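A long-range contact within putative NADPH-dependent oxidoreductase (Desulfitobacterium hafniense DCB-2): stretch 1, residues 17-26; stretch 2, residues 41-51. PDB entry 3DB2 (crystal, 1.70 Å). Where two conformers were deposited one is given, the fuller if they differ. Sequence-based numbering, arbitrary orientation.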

# COMPACT_ATOMS: atom_id res chain seq x y z
N ALA C 17 16.73 16.30 -21.75
CA ALA C 17 18.13 16.43 -22.16
C ALA C 17 18.90 17.49 -21.41
O ALA C 17 20.09 17.38 -21.15
CB ALA C 17 18.18 16.75 -23.65
N TYR C 18 18.25 18.62 -21.09
CA TYR C 18 18.87 19.71 -20.37
C TYR C 18 19.04 19.41 -18.87
O TYR C 18 20.00 19.75 -18.20
CB TYR C 18 18.01 20.97 -20.55
CG TYR C 18 18.02 21.57 -21.94
CD1 TYR C 18 17.36 21.02 -23.02
CD2 TYR C 18 18.73 22.74 -22.16
CE1 TYR C 18 17.40 21.60 -24.28
CE2 TYR C 18 18.78 23.34 -23.40
CZ TYR C 18 18.11 22.77 -24.46
OH TYR C 18 18.19 23.40 -25.68
N VAL C 19 18.02 18.79 -18.29
CA VAL C 19 18.17 18.36 -16.89
C VAL C 19 19.37 17.43 -16.78
O VAL C 19 20.13 17.61 -15.83
CB VAL C 19 16.89 17.68 -16.39
CG1 VAL C 19 17.03 17.03 -15.02
CG2 VAL C 19 15.79 18.73 -16.34
N MSE C 20 19.50 16.50 -17.74
CA MSE C 20 20.63 15.57 -17.69
C MSE C 20 21.94 16.34 -17.79
O MSE C 20 22.81 16.17 -16.94
CB MSE C 20 20.53 14.49 -18.76
CG MSE C 20 19.51 13.38 -18.55
SE MSE C 20 19.60 12.51 -16.79
CE MSE C 20 21.33 11.67 -17.05
N ALA C 21 22.06 17.20 -18.81
CA ALA C 21 23.33 17.91 -19.02
C ALA C 21 23.67 18.85 -17.88
O ALA C 21 24.83 19.03 -17.52
CB ALA C 21 23.26 18.66 -20.36
N ASP C 22 22.67 19.48 -17.28
CA ASP C 22 22.90 20.31 -16.10
C ASP C 22 23.64 19.51 -15.03
O ASP C 22 24.53 19.96 -14.31
CB ASP C 22 21.56 20.82 -15.57
CG ASP C 22 21.05 22.00 -16.36
OD1 ASP C 22 21.75 22.45 -17.30
OD2 ASP C 22 19.92 22.45 -16.06
N ALA C 23 23.33 18.22 -14.91
CA ALA C 23 24.09 17.41 -13.95
C ALA C 23 25.39 16.88 -14.51
O ALA C 23 26.45 17.03 -13.88
CB ALA C 23 23.16 16.29 -13.50
N TYR C 24 25.38 16.23 -15.68
CA TYR C 24 26.56 15.45 -16.08
C TYR C 24 27.69 16.36 -16.55
O TYR C 24 28.85 15.93 -16.52
CB TYR C 24 26.25 14.36 -17.12
CG TYR C 24 25.74 14.69 -18.48
CD1 TYR C 24 26.57 15.26 -19.44
CD2 TYR C 24 24.43 14.43 -18.84
CE1 TYR C 24 26.12 15.57 -20.71
CE2 TYR C 24 23.95 14.73 -20.11
CZ TYR C 24 24.82 15.31 -21.03
OH TYR C 24 24.38 15.62 -22.30
N THR C 25 27.39 17.58 -17.00
CA THR C 25 28.54 18.36 -17.51
C THR C 25 29.37 18.88 -16.35
O THR C 25 30.45 19.44 -16.56
CB THR C 25 28.10 19.50 -18.43
OG1 THR C 25 27.23 20.41 -17.71
CG2 THR C 25 27.30 18.94 -19.59
N LYS C 26 28.91 18.69 -15.11
CA LYS C 26 29.75 18.99 -13.96
C LYS C 26 30.90 18.01 -13.77
O LYS C 26 31.84 18.31 -13.02
CB LYS C 26 28.94 18.99 -12.67
CG LYS C 26 27.71 19.87 -12.68
CD LYS C 26 27.11 19.85 -11.27
CE LYS C 26 25.75 20.55 -11.29
NZ LYS C 26 25.23 20.70 -9.89
N ASP C 41 16.68 24.22 -34.69
CA ASP C 41 16.52 25.12 -33.57
C ASP C 41 16.81 24.38 -32.26
O ASP C 41 17.50 24.91 -31.39
CB ASP C 41 15.09 25.66 -33.62
CG ASP C 41 14.97 26.79 -34.64
OD1 ASP C 41 16.00 27.29 -35.14
OD2 ASP C 41 13.83 27.19 -34.94
N LYS C 42 16.30 23.16 -32.14
CA LYS C 42 16.59 22.40 -30.91
C LYS C 42 18.10 22.23 -30.78
O LYS C 42 18.69 22.31 -29.71
CB LYS C 42 15.83 21.09 -30.92
CG LYS C 42 14.56 21.06 -30.09
CD LYS C 42 13.65 19.92 -30.48
CE LYS C 42 12.20 20.12 -30.12
NZ LYS C 42 11.43 18.84 -30.26
N ARG C 43 18.81 21.99 -31.89
CA ARG C 43 20.26 21.81 -31.76
C ARG C 43 20.89 23.17 -31.48
O ARG C 43 21.90 23.27 -30.78
CB ARG C 43 20.87 21.20 -33.00
CG ARG C 43 20.34 19.81 -33.33
CD ARG C 43 19.28 19.84 -34.41
NE ARG C 43 19.80 20.29 -35.70
CZ ARG C 43 19.58 19.82 -36.91
NH1 ARG C 43 18.78 18.79 -37.14
NH2 ARG C 43 20.19 20.43 -37.92
N GLU C 44 20.29 24.21 -32.05
CA GLU C 44 20.75 25.58 -31.83
C GLU C 44 20.94 25.89 -30.34
O GLU C 44 22.02 26.22 -29.86
CB GLU C 44 19.69 26.54 -32.39
CG GLU C 44 19.58 26.50 -33.90
CD GLU C 44 20.85 26.88 -34.63
OE1 GLU C 44 20.75 27.35 -35.79
OE2 GLU C 44 21.96 26.73 -34.07
N LYS C 45 19.84 25.82 -29.64
CA LYS C 45 19.70 26.21 -28.24
C LYS C 45 20.64 25.36 -27.40
O LYS C 45 21.46 25.83 -26.60
CB LYS C 45 18.23 26.02 -27.90
CG LYS C 45 17.83 26.43 -26.51
CD LYS C 45 16.33 26.68 -26.43
CE LYS C 45 15.86 26.65 -24.98
NZ LYS C 45 16.80 27.36 -24.06
N PHE C 46 20.58 24.04 -27.57
CA PHE C 46 21.37 23.15 -26.71
C PHE C 46 22.85 23.41 -26.83
O PHE C 46 23.61 23.64 -25.88
CB PHE C 46 20.97 21.71 -27.08
CG PHE C 46 21.51 20.67 -26.10
CD1 PHE C 46 22.75 20.12 -26.31
CD2 PHE C 46 20.77 20.29 -25.00
CE1 PHE C 46 23.31 19.19 -25.45
CE2 PHE C 46 21.31 19.35 -24.12
CZ PHE C 46 22.56 18.82 -24.34
N GLY C 47 23.37 23.40 -28.08
CA GLY C 47 24.79 23.61 -28.29
C GLY C 47 25.29 24.92 -27.75
O GLY C 47 26.43 25.06 -27.30
N LYS C 48 24.44 25.96 -27.79
CA LYS C 48 24.90 27.25 -27.23
C LYS C 48 24.95 27.17 -25.72
O LYS C 48 25.94 27.50 -25.06
CB LYS C 48 23.97 28.33 -27.77
CG LYS C 48 24.32 29.74 -27.36
CD LYS C 48 23.35 30.77 -27.94
N ARG C 49 23.85 26.70 -25.13
CA ARG C 49 23.74 26.51 -23.69
C ARG C 49 24.93 25.76 -23.12
O ARG C 49 25.55 26.16 -22.14
CB ARG C 49 22.46 25.71 -23.39
CG ARG C 49 22.32 25.36 -21.92
CD ARG C 49 21.84 26.51 -21.06
NE ARG C 49 20.72 26.08 -20.24
CZ ARG C 49 20.84 25.41 -19.10
NH1 ARG C 49 22.03 25.08 -18.61
NH2 ARG C 49 19.72 25.08 -18.45
N TYR C 50 25.26 24.60 -23.71
CA TYR C 50 26.32 23.77 -23.14
C TYR C 50 27.59 23.95 -23.94
O TYR C 50 28.65 23.39 -23.68
CB TYR C 50 25.80 22.32 -23.07
CG TYR C 50 24.56 22.26 -22.20
CD1 TYR C 50 24.68 22.34 -20.81
CD2 TYR C 50 23.29 22.11 -22.72
CE1 TYR C 50 23.57 22.28 -19.99
CE2 TYR C 50 22.18 22.05 -21.91
CZ TYR C 50 22.33 22.15 -20.53
OH TYR C 50 21.22 22.08 -19.71
N ASN C 51 27.55 24.79 -24.98
CA ASN C 51 28.76 25.01 -25.77
C ASN C 51 29.42 23.75 -26.33
O ASN C 51 30.57 23.39 -26.11
CB ASN C 51 29.83 25.73 -24.94
CG ASN C 51 30.47 26.72 -25.92
OD1 ASN C 51 29.73 27.56 -26.45
ND2 ASN C 51 31.77 26.57 -26.13
O HOH W 1 16.68 22.06 -27.42

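The most unusual feature of this contact is the double use of one carboxylate oxygen. OD1 of D22 accepts a hydrogen bond from Y50 OH at 2.5 Å, very short for such a bond, and a second from R49 NH1 at 3.0 Å. The N-H...acceptor angle of the latter is 131°, so its hydrogen approaches well off the straight line, but the charge pairing makes it a salt bridge as well. A phenol and a guanidinium from adjacent residues of one helix thus converge on a single atom of the other.

The frame for this is a pair of helices, 17-24 and 41-50, whose N-to-C directions differ by 14° and whose axes come no closer than 11.6 Å. At that spacing the backbones do not touch: the nearest CA pairs are Y18 CA to F46 CA, 7.6 Å, and A21 CA to Y50 CA, 7.8 Å. Long side chains, chiefly aromatic, fill the gap, and the two stretches together bury 445 Å².

Y18 gives up the most surface, 123 Å². Its CA-to-CB bond points sideways, but with chi1 at -71° (m) the ring reaches across and sits as a knob among K45, F46, R49 and Y50. The ring of F46 turns its edge toward the face of Y18: the centroids are 5.1 Å apart, the planes lie at 80°, and Y18 CZ is 3.7 Å from F46 CD2. Y50 meets the same ring obliquely, with centroids 5.7 Å apart and planes at 54°; the closest carbons are Y18 CD2 and Y50 CE2, at 3.5 Å. R49 NE lies at the edge of the Y18 ring, 4.3 Å from CD2.

At its far end, Y18 OH comes within 3.1 Å of F46 N, yet the angle is too poor for a hydrogen bond, and F46 N already makes a weak one to K42 O at 3.3 Å. The hydroxyl is instead served by a water: Y18 OH donates to it at 2.7 Å, and the water donates to K42 O at 3.1 Å. This bridge links the tyrosine to the second helix through solvent, while K45 CG packs 3.2 Å from Y18 OH.

Between the aromatic residues, small side chains suit the available space. A21 points toward the other helix, and its CB lies over the face of the Y50 ring, 3.7 Å from the centroid of that ring and 15° off its normal, a CH-pi contact. The same A21 CB is 4.0 Å from F46 CZ. A17 CB adds a looser apolar contact to F46 CE2 at 4.1 Å. These methyl groups help to cover F46, whose side chain is buried and has no polar group to satisfy. Y50 combines both modes of contact: its ring packs against A21 and Y18, while its hydroxyl extends to the charged oxygen of D22, joining the apolar packing to the polar cluster.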